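Local coordinates for MccB protein (Escherichia coli, PDB 6OM4) that uses ATP to attach AMP to the MccA precursor peptide through a phosphoramidate link, a step in making the Trojan horse antibiotic microcin C7, at residues Leu155-Glu163 and Lys170-Arg181; Gly125-Leu134 and Asn295-Val306. All coordinates share one frame; numbering follows the deposited sequence.

Contacts 1 and 2 lie side by side in the Rossmann-like core of the ThiF-family fold, and both touch the phosphoryl adenosine. Their centres are about 14 Å apart. Contact 1 folds a loop onto helix 170-181; it is mostly buried, with a charged, exposed far end. Contact 2 joins two helices nearer the centre of the chain; it is polar toward the ligand and apolar farther along. Contact 1 supplies side chains to the nucleotide and pyrophosphate, whereas contact 2 offers a backbone NH at a helix start. N128 ties them together: its OD1 accepts a probable hydrogen bond from L160 N at 2.9 Å. Along the chain, contact 1 is nested inside the loop that contact 2 closes.

Contact 1. Residues Leu155-Glu163 and Lys170-Arg181; sequences LTRQVLFSE and KTEVIKRELLKR. With POP (pyrophosphate 2-), chain G; ND7 (5'-O-[(S)-amino(hydroxy)phosphoryl]adenosine), chain M.
F161 and L160 of the loop pack on helix 170-181 and form the tight part of this contact. The F161 ring lies aslant to V173 and I174 and at about a right angle to K170. Its CD1 meets V173 CG1 at 3.6 Å, and its CE1 meets I174 CG1 at 3.7 Å. K170 CG lies by CZ of the same ring. L160 sends CD1 to I174 CG2 at 3.8 Å, with L178 CD2 close by.

The far end is looser. There L160 CD2 sits 4.2 Å from R181 CZ, over one face of the guanidinium. R176, K180 and R181 form salt bridges to E177, whose OE2 takes both NE and NH2 of R176.

The other end is the ligand pocket. The K170 chain runs extended beyond CG past F161, which carries NZ to Q158 OE1 at 3.0 Å. This bond lies in the carbonyl plane, on a lone pair (C=O...N angle 121°). It leaves Q158 NE2 turned to pyrophosphate O4, 2.9 Å away. K170 NZ also bonds to pyrophosphate O6 and ribose O3'. R157 NH2 bonds to pyrophosphate O1 and to O2A of the phosphoryl adenosine. One nitrogen thus spans both groups, consistent with R157 gripping ATP on either side of the bond that is cut.

Contact 2. Residues Gly125-Leu134 and Asn295-Val306; sequences GIGNHVSVIL and NNVAAALCAADV. With ND7 (5'-O-[(S)-amino(hydroxy)phosphoryl]adenosine), chain M.
Helices 125-134 and 295-306 pack with their axes 8.3 Å apart and a crossing angle of -41°, bringing A299 against I126 and A303 against V130. The two alanines sit one helical turn apart and allow this close approach. A299 CB meets H129 CB at 3.3 Å, a tight contact. A303 CB is held by I133, whose CG2 comes within 3.7 Å and whose CD1 reaches the same methyl.

Near the ligand end the contact is polar, but no hydrogen bond crosses between the helices. N295 has CG anti to its own backbone N (chi1 176°), which lays its amide against the backbone of G125; ND2 is 3.2 Å from G125 C. The I126 and N295 side chains run past each other in opposite directions, and I126 CD1 also touches A298 CB. N296 ND2 comes over one face of the H129 ring, offset toward the rim, 3.1 Å from H129 CE1. The amide and ring planes are 39° apart.

Helix 125-136 is the first helix of the nucleotide-binding Rossmann-like unit. It follows strand 117-121 through a short turn with G124. G125 and G127 lie in its first turn, consistent with a Rossmann-type GxGxxG loop. G125 N gives a nearly straight hydrogen bond to ND7 O2A at 2.9 Å, so the helix start faces the phosphoryl group. The backbone of I126 hydrogen-bonds to the bound peptide.

Farther along, V130 CG2 rests on A299 O and on C302 SG. C302 also faces strand 234-240, through I235 and A237. At the far end both methyls of L134 meet V306 CG1, with CD2 3.8 Å from it.

Contact 1. Residues Leu155-Glu163 and Lys170-Arg181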
# COMPACT_ATOMS: atom_id res chain seq x y z
N LEU A 155 5.68 -1.86 22.45
CA LEU A 155 4.88 -3.08 22.21
C LEU A 155 3.42 -2.78 21.87
O LEU A 155 2.71 -3.63 21.26
CB LEU A 155 5.00 -4.00 23.43
CG LEU A 155 6.43 -4.43 23.75
CD1 LEU A 155 6.51 -5.27 25.00
CD2 LEU A 155 7.03 -5.18 22.57
N THR A 156 2.95 -1.54 22.11
CA THR A 156 1.55 -1.20 21.73
C THR A 156 1.32 -1.27 20.20
O THR A 156 0.24 -1.67 19.81
CB THR A 156 1.16 0.19 22.24
OG1 THR A 156 2.06 1.21 21.76
CG2 THR A 156 1.12 0.20 23.74
N ARG A 157 2.31 -0.92 19.38
CA ARG A 157 2.19 -0.77 17.90
C ARG A 157 3.14 -1.70 17.12
O ARG A 157 2.84 -2.07 15.95
CB ARG A 157 2.55 0.67 17.48
CG ARG A 157 1.74 1.77 18.17
CD ARG A 157 2.41 3.15 18.28
NE ARG A 157 3.87 3.12 18.13
CZ ARG A 157 4.79 3.38 19.06
NH1 ARG A 157 4.71 2.92 20.32
NH2 ARG A 157 5.79 4.14 18.66
N GLN A 158 4.29 -2.07 17.72
CA GLN A 158 5.43 -2.63 16.99
C GLN A 158 5.31 -4.14 17.10
O GLN A 158 5.92 -4.77 17.95
CB GLN A 158 6.75 -2.02 17.47
CG GLN A 158 6.76 -0.52 17.22
CD GLN A 158 7.97 0.31 17.56
OE1 GLN A 158 9.09 -0.17 17.65
NE2 GLN A 158 7.74 1.60 17.81
N VAL A 159 4.44 -4.68 16.24
CA VAL A 159 3.78 -5.94 16.39
C VAL A 159 4.75 -7.12 16.32
O VAL A 159 4.44 -8.16 16.79
CB VAL A 159 2.64 -6.07 15.35
CG1 VAL A 159 3.14 -6.11 13.92
CG2 VAL A 159 1.76 -7.25 15.68
N LEU A 160 5.92 -6.93 15.70
CA LEU A 160 6.85 -8.04 15.62
C LEU A 160 7.70 -8.23 16.89
O LEU A 160 8.36 -9.32 17.01
CB LEU A 160 7.75 -7.83 14.42
CG LEU A 160 7.04 -7.71 13.08
CD1 LEU A 160 8.06 -7.43 12.02
CD2 LEU A 160 6.23 -8.95 12.77
N PHE A 161 7.53 -7.35 17.89
CA PHE A 161 8.35 -7.36 19.09
C PHE A 161 7.56 -7.98 20.25
O PHE A 161 6.38 -7.75 20.41
CB PHE A 161 8.83 -5.96 19.48
CG PHE A 161 9.62 -5.21 18.42
CD1 PHE A 161 10.35 -5.90 17.48
CD2 PHE A 161 9.65 -3.82 18.41
CE1 PHE A 161 11.07 -5.21 16.51
CE2 PHE A 161 10.35 -3.14 17.42
CZ PHE A 161 11.07 -3.83 16.49
N SER A 162 8.28 -8.74 21.07
CA SER A 162 7.73 -9.37 22.30
C SER A 162 8.45 -8.80 23.54
O SER A 162 9.48 -8.08 23.43
CB SER A 162 7.89 -10.86 22.20
OG SER A 162 7.03 -11.35 21.18
N GLU A 163 7.93 -9.14 24.73
CA GLU A 163 8.52 -8.65 25.94
C GLU A 163 9.97 -9.10 26.03
O GLU A 163 10.80 -8.34 26.57
CB GLU A 163 7.77 -9.13 27.19
CG GLU A 163 6.43 -8.46 27.37
CD GLU A 163 5.60 -9.05 28.51
OE1 GLU A 163 5.97 -10.16 28.99
OE2 GLU A 163 4.57 -8.44 28.87
N LYS A 170 16.15 -3.23 16.94
CA LYS A 170 14.95 -3.40 16.13
C LYS A 170 15.23 -4.14 14.82
O LYS A 170 14.44 -5.05 14.44
CB LYS A 170 14.31 -2.03 15.84
CG LYS A 170 13.79 -1.37 17.09
CD LYS A 170 12.89 -0.20 16.80
CE LYS A 170 12.44 0.45 18.08
NZ LYS A 170 11.49 1.55 17.79
N THR A 171 16.31 -3.79 14.11
CA THR A 171 16.53 -4.43 12.81
C THR A 171 16.69 -5.94 13.00
O THR A 171 16.25 -6.70 12.16
CB THR A 171 17.69 -3.78 12.04
OG1 THR A 171 18.88 -3.98 12.79
CG2 THR A 171 17.47 -2.31 11.79
N GLU A 172 17.35 -6.38 14.09
CA GLU A 172 17.68 -7.78 14.25
C GLU A 172 16.40 -8.58 14.58
O GLU A 172 16.20 -9.65 14.08
CB GLU A 172 18.76 -7.98 15.30
CG GLU A 172 18.20 -8.16 16.68
CD GLU A 172 19.27 -8.37 17.74
OE1 GLU A 172 19.59 -7.40 18.50
OE2 GLU A 172 19.80 -9.50 17.77
N VAL A 173 15.49 -8.00 15.37
CA VAL A 173 14.28 -8.69 15.69
C VAL A 173 13.30 -8.69 14.51
O VAL A 173 12.69 -9.71 14.24
CB VAL A 173 13.66 -8.13 16.96
CG1 VAL A 173 12.36 -8.84 17.31
CG2 VAL A 173 14.67 -8.23 18.09
N ILE A 174 13.14 -7.56 13.81
CA ILE A 174 12.32 -7.58 12.60
C ILE A 174 12.84 -8.67 11.65
O ILE A 174 12.05 -9.49 11.14
CB ILE A 174 12.22 -6.21 11.91
CG1 ILE A 174 11.59 -5.20 12.87
CG2 ILE A 174 11.46 -6.36 10.60
CD1 ILE A 174 11.13 -3.92 12.25
N LYS A 175 14.16 -8.71 11.41
CA LYS A 175 14.69 -9.69 10.47
C LYS A 175 14.32 -11.10 10.92
O LYS A 175 13.89 -11.93 10.13
CB LYS A 175 16.21 -9.58 10.33
CG LYS A 175 16.80 -10.70 9.50
CD LYS A 175 18.23 -10.49 9.15
CE LYS A 175 18.72 -11.54 8.18
NZ LYS A 175 20.19 -11.63 8.25
N ARG A 176 14.49 -11.40 12.22
CA ARG A 176 14.21 -12.77 12.73
C ARG A 176 12.73 -13.10 12.46
O ARG A 176 12.39 -14.16 11.97
CB ARG A 176 14.57 -12.86 14.22
CG ARG A 176 14.14 -14.14 14.91
CD ARG A 176 14.24 -14.04 16.42
NE ARG A 176 13.05 -13.45 17.02
CZ ARG A 176 13.02 -12.67 18.10
NH1 ARG A 176 14.14 -12.28 18.70
NH2 ARG A 176 11.86 -12.24 18.57
N GLU A 177 11.85 -12.15 12.76
CA GLU A 177 10.42 -12.38 12.70
C GLU A 177 9.91 -12.46 11.24
O GLU A 177 8.98 -13.19 10.97
CB GLU A 177 9.72 -11.32 13.55
CG GLU A 177 10.00 -11.54 15.03
CD GLU A 177 9.56 -12.89 15.59
OE1 GLU A 177 8.45 -13.38 15.24
OE2 GLU A 177 10.37 -13.46 16.39
N LEU A 178 10.54 -11.73 10.32
CA LEU A 178 10.17 -11.74 8.94
C LEU A 178 10.54 -13.11 8.37
O LEU A 178 9.78 -13.71 7.65
CB LEU A 178 10.87 -10.63 8.15
CG LEU A 178 10.42 -9.18 8.39
CD1 LEU A 178 11.03 -8.26 7.36
CD2 LEU A 178 8.90 -9.06 8.38
N LEU A 179 11.74 -13.60 8.70
CA LEU A 179 12.20 -14.88 8.14
C LEU A 179 11.45 -16.05 8.80
O LEU A 179 11.31 -17.11 8.19
CB LEU A 179 13.71 -14.99 8.29
CG LEU A 179 14.52 -14.04 7.40
CD1 LEU A 179 16.02 -14.17 7.67
CD2 LEU A 179 14.25 -14.28 5.93
N LYS A 180 10.90 -15.86 10.00
CA LYS A 180 10.06 -16.92 10.56
C LYS A 180 8.75 -17.05 9.79
O LYS A 180 8.12 -18.13 9.82
CB LYS A 180 9.75 -16.67 12.02
CG LYS A 180 10.92 -17.02 12.92
CD LYS A 180 10.78 -16.41 14.30
CE LYS A 180 9.44 -16.68 14.95
NZ LYS A 180 9.44 -16.28 16.39
N ARG A 181 8.30 -15.94 9.19
CA ARG A 181 7.04 -15.85 8.47
C ARG A 181 7.18 -16.20 7.00
O ARG A 181 6.23 -16.77 6.44
CB ARG A 181 6.43 -14.47 8.66
CG ARG A 181 5.81 -14.35 10.03
CD ARG A 181 5.54 -12.93 10.46
NE ARG A 181 4.89 -12.91 11.77
CZ ARG A 181 5.49 -13.10 12.94
NH1 ARG A 181 6.80 -13.25 13.01
NH2 ARG A 181 4.77 -13.11 14.05
P1 POP G . 8.38 6.15 20.38
O1 POP G . 6.96 5.79 20.83
O2 POP G . 8.43 7.26 19.35
O3 POP G . 9.40 6.34 21.50
O POP G . 8.78 4.78 19.64
P2 POP G . 10.13 4.55 18.74
O4 POP G . 9.71 3.67 17.59
O5 POP G . 10.67 5.87 18.31
O6 POP G . 11.05 3.77 19.56
O1A ND7 M . 8.58 6.30 16.45
PA ND7 M . 8.00 5.37 15.42
O2A ND7 M . 7.08 4.26 15.90
N3A ND7 M . 7.15 6.40 14.37
O5' ND7 M . 9.10 4.64 14.54
C5' ND7 M . 10.11 5.50 13.93
C4' ND7 M . 11.34 4.58 13.69
C3' ND7 M . 12.03 4.30 15.07
O3' ND7 M . 12.28 2.96 15.27
C2' ND7 M . 13.28 5.28 14.99
O2' ND7 M . 14.45 4.68 15.67
C1' ND7 M . 13.55 5.39 13.68
O4' ND7 M . 12.14 5.24 12.91
N9 ND7 M . 14.09 6.64 13.23
C4 ND7 M . 15.20 6.80 12.45
C5 ND7 M . 15.34 8.12 12.23
N7 ND7 M . 14.33 8.78 12.84
C8 ND7 M . 13.58 7.87 13.42
N3 ND7 M . 16.07 5.90 11.95
C2 ND7 M . 17.06 6.32 11.22
N1 ND7 M . 17.24 7.63 11.00
C6 ND7 M . 16.42 8.53 11.46
N6 ND7 M . 16.64 9.94 11.20

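Contact 2. Residues Gly125-Leu134 and Asn295-Val306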
# COMPACT_ATOMS: atom_id res chain seq x y z
N GLY A 125 6.77 1.73 14.48
CA GLY A 125 5.38 1.29 14.32
C GLY A 125 5.02 1.05 12.86
O GLY A 125 4.45 0.01 12.43
N ILE A 126 5.28 2.06 12.04
CA ILE A 126 4.97 1.93 10.63
C ILE A 126 5.83 0.84 10.00
O ILE A 126 5.33 -0.04 9.25
CB ILE A 126 5.10 3.27 9.91
CG1 ILE A 126 4.08 4.29 10.44
CG2 ILE A 126 5.05 3.09 8.40
CD1 ILE A 126 2.64 3.95 10.25
N GLY A 127 7.12 0.87 10.27
CA GLY A 127 8.05 -0.07 9.66
C GLY A 127 7.73 -1.53 9.97
O GLY A 127 7.85 -2.42 9.11
N ASN A 128 7.34 -1.82 11.21
CA ASN A 128 6.95 -3.14 11.61
C ASN A 128 5.81 -3.66 10.72
O ASN A 128 5.86 -4.75 10.21
CB ASN A 128 6.46 -3.19 13.06
CG ASN A 128 7.52 -3.58 14.06
OD1 ASN A 128 7.38 -4.60 14.74
ND2 ASN A 128 8.54 -2.76 14.23
N HIS A 129 4.76 -2.86 10.58
CA HIS A 129 3.57 -3.32 9.94
C HIS A 129 3.76 -3.42 8.43
O HIS A 129 3.29 -4.38 7.83
CB HIS A 129 2.38 -2.43 10.29
CG HIS A 129 1.67 -2.93 11.51
ND1 HIS A 129 2.03 -2.60 12.79
CD2 HIS A 129 0.65 -3.79 11.61
CE1 HIS A 129 1.23 -3.24 13.64
NE2 HIS A 129 0.39 -3.98 12.94
N VAL A 130 4.47 -2.46 7.84
CA VAL A 130 4.72 -2.52 6.39
C VAL A 130 5.61 -3.72 6.07
O VAL A 130 5.31 -4.47 5.13
CB VAL A 130 5.38 -1.21 5.89
CG1 VAL A 130 5.86 -1.30 4.44
CG2 VAL A 130 4.44 -0.05 6.06
N SER A 131 6.72 -3.87 6.80
CA SER A 131 7.68 -4.95 6.49
C SER A 131 7.00 -6.33 6.48
O SER A 131 7.31 -7.15 5.62
CB SER A 131 8.91 -4.91 7.38
OG SER A 131 8.61 -5.32 8.71
N VAL A 132 6.13 -6.63 7.46
CA VAL A 132 5.60 -7.96 7.54
C VAL A 132 4.59 -8.18 6.41
O VAL A 132 4.49 -9.27 5.87
CB VAL A 132 5.01 -8.27 8.93
CG1 VAL A 132 3.72 -7.50 9.25
CG2 VAL A 132 4.83 -9.77 9.06
N ILE A 133 3.83 -7.15 6.04
CA ILE A 133 2.94 -7.32 4.89
C ILE A 133 3.78 -7.63 3.65
O ILE A 133 3.42 -8.53 2.84
CB ILE A 133 2.08 -6.06 4.66
CG1 ILE A 133 1.08 -5.89 5.80
CG2 ILE A 133 1.39 -6.15 3.31
CD1 ILE A 133 0.52 -4.51 5.95
N LEU A 134 4.85 -6.87 3.43
CA LEU A 134 5.62 -7.04 2.21
C LEU A 134 6.29 -8.42 2.22
O LEU A 134 6.31 -9.11 1.20
CB LEU A 134 6.64 -5.91 2.04
CG LEU A 134 6.08 -4.48 1.92
CD1 LEU A 134 7.21 -3.49 1.58
CD2 LEU A 134 5.01 -4.39 0.83
N ASN A 295 -1.77 3.91 13.64
CA ASN A 295 -0.53 3.38 13.13
C ASN A 295 -0.83 2.34 12.04
O ASN A 295 -0.29 2.39 10.90
CB ASN A 295 0.29 2.76 14.25
CG ASN A 295 1.56 2.12 13.76
OD1 ASN A 295 1.57 0.92 13.38
ND2 ASN A 295 2.61 2.90 13.80
N ASN A 296 -1.65 1.36 12.41
CA ASN A 296 -1.86 0.16 11.56
C ASN A 296 -2.59 0.52 10.26
O ASN A 296 -2.32 -0.07 9.23
CB ASN A 296 -2.63 -0.92 12.32
CG ASN A 296 -1.88 -1.47 13.52
OD1 ASN A 296 -2.31 -2.48 14.11
ND2 ASN A 296 -0.75 -0.86 13.87
N VAL A 297 -3.52 1.48 10.30
CA VAL A 297 -4.22 1.93 9.09
C VAL A 297 -3.23 2.54 8.10
O VAL A 297 -3.24 2.25 6.89
CB VAL A 297 -5.33 2.96 9.44
CG1 VAL A 297 -5.84 3.69 8.21
CG2 VAL A 297 -6.50 2.29 10.16
N ALA A 298 -2.38 3.43 8.62
CA ALA A 298 -1.40 4.12 7.79
C ALA A 298 -0.45 3.12 7.15
O ALA A 298 -0.13 3.19 5.92
CB ALA A 298 -0.62 5.13 8.58
N ALA A 299 0.06 2.23 8.00
CA ALA A 299 0.98 1.21 7.55
C ALA A 299 0.33 0.32 6.48
O ALA A 299 0.94 0.03 5.46
CB ALA A 299 1.50 0.37 8.69
N ALA A 300 -0.91 -0.10 6.71
CA ALA A 300 -1.60 -1.02 5.80
C ALA A 300 -1.73 -0.38 4.42
O ALA A 300 -1.39 -1.01 3.40
CB ALA A 300 -2.96 -1.36 6.33
N LEU A 301 -2.23 0.85 4.37
CA LEU A 301 -2.46 1.46 3.10
C LEU A 301 -1.14 1.83 2.41
O LEU A 301 -1.08 1.78 1.15
CB LEU A 301 -3.39 2.66 3.29
CG LEU A 301 -4.81 2.25 3.65
CD1 LEU A 301 -5.62 3.44 4.16
CD2 LEU A 301 -5.46 1.60 2.42
N CYS A 302 -0.09 2.12 3.17
CA CYS A 302 1.25 2.31 2.63
C CYS A 302 1.73 1.01 1.94
O CYS A 302 2.21 1.02 0.79
CB CYS A 302 2.20 2.73 3.76
SG CYS A 302 3.92 2.90 3.21
N ALA A 303 1.59 -0.13 2.63
CA ALA A 303 2.02 -1.41 2.07
C ALA A 303 1.23 -1.70 0.77
O ALA A 303 1.79 -2.19 -0.20
CB ALA A 303 1.85 -2.53 3.05
N ALA A 304 -0.07 -1.39 0.76
CA ALA A 304 -0.91 -1.64 -0.43
C ALA A 304 -0.34 -0.90 -1.63
O ALA A 304 -0.28 -1.44 -2.74
CB ALA A 304 -2.32 -1.18 -0.20
N ASP A 305 -0.01 0.37 -1.42
CA ASP A 305 0.57 1.17 -2.51
C ASP A 305 1.93 0.64 -2.98
O ASP A 305 2.16 0.64 -4.17
CB ASP A 305 0.58 2.65 -2.13
CG ASP A 305 -0.77 3.32 -2.40
OD1 ASP A 305 -1.78 2.61 -2.79
OD2 ASP A 305 -0.82 4.54 -2.23
N VAL A 306 2.78 0.12 -2.09
CA VAL A 306 4.05 -0.52 -2.50
C VAL A 306 3.79 -1.74 -3.40
O VAL A 306 4.38 -1.89 -4.51
CB VAL A 306 4.89 -0.90 -1.28
CG1 VAL A 306 6.07 -1.78 -1.67
CG2 VAL A 306 5.33 0.33 -0.53
O1A ND7 M . 8.58 6.30 16.45
PA ND7 M . 8.00 5.37 15.42
O2A ND7 M . 7.08 4.26 15.90
N3A ND7 M . 7.15 6.40 14.37
O5' ND7 M . 9.10 4.64 14.54
C5' ND7 M . 10.11 5.50 13.93
C4' ND7 M . 11.34 4.58 13.69
C3' ND7 M . 12.03 4.30 15.07
O3' ND7 M . 12.28 2.96 15.27
C2' ND7 M . 13.28 5.28 14.99
O2' ND7 M . 14.45 4.68 15.67
C1' ND7 M . 13.55 5.39 13.68
O4' ND7 M . 12.14 5.24 12.91
N9 ND7 M . 14.09 6.64 13.23
C4 ND7 M . 15.20 6.80 12.45
C5 ND7 M . 15.34 8.12 12.23
N7 ND7 M . 14.33 8.78 12.84
C8 ND7 M . 13.58 7.87 13.42
N3 ND7 M . 16.07 5.90 11.95
C2 ND7 M . 17.06 6.32 11.22
N1 ND7 M . 17.24 7.63 11.00
C6 ND7 M . 16.42 8.53 11.46
N6 ND7 M . 16.64 9.94 11.20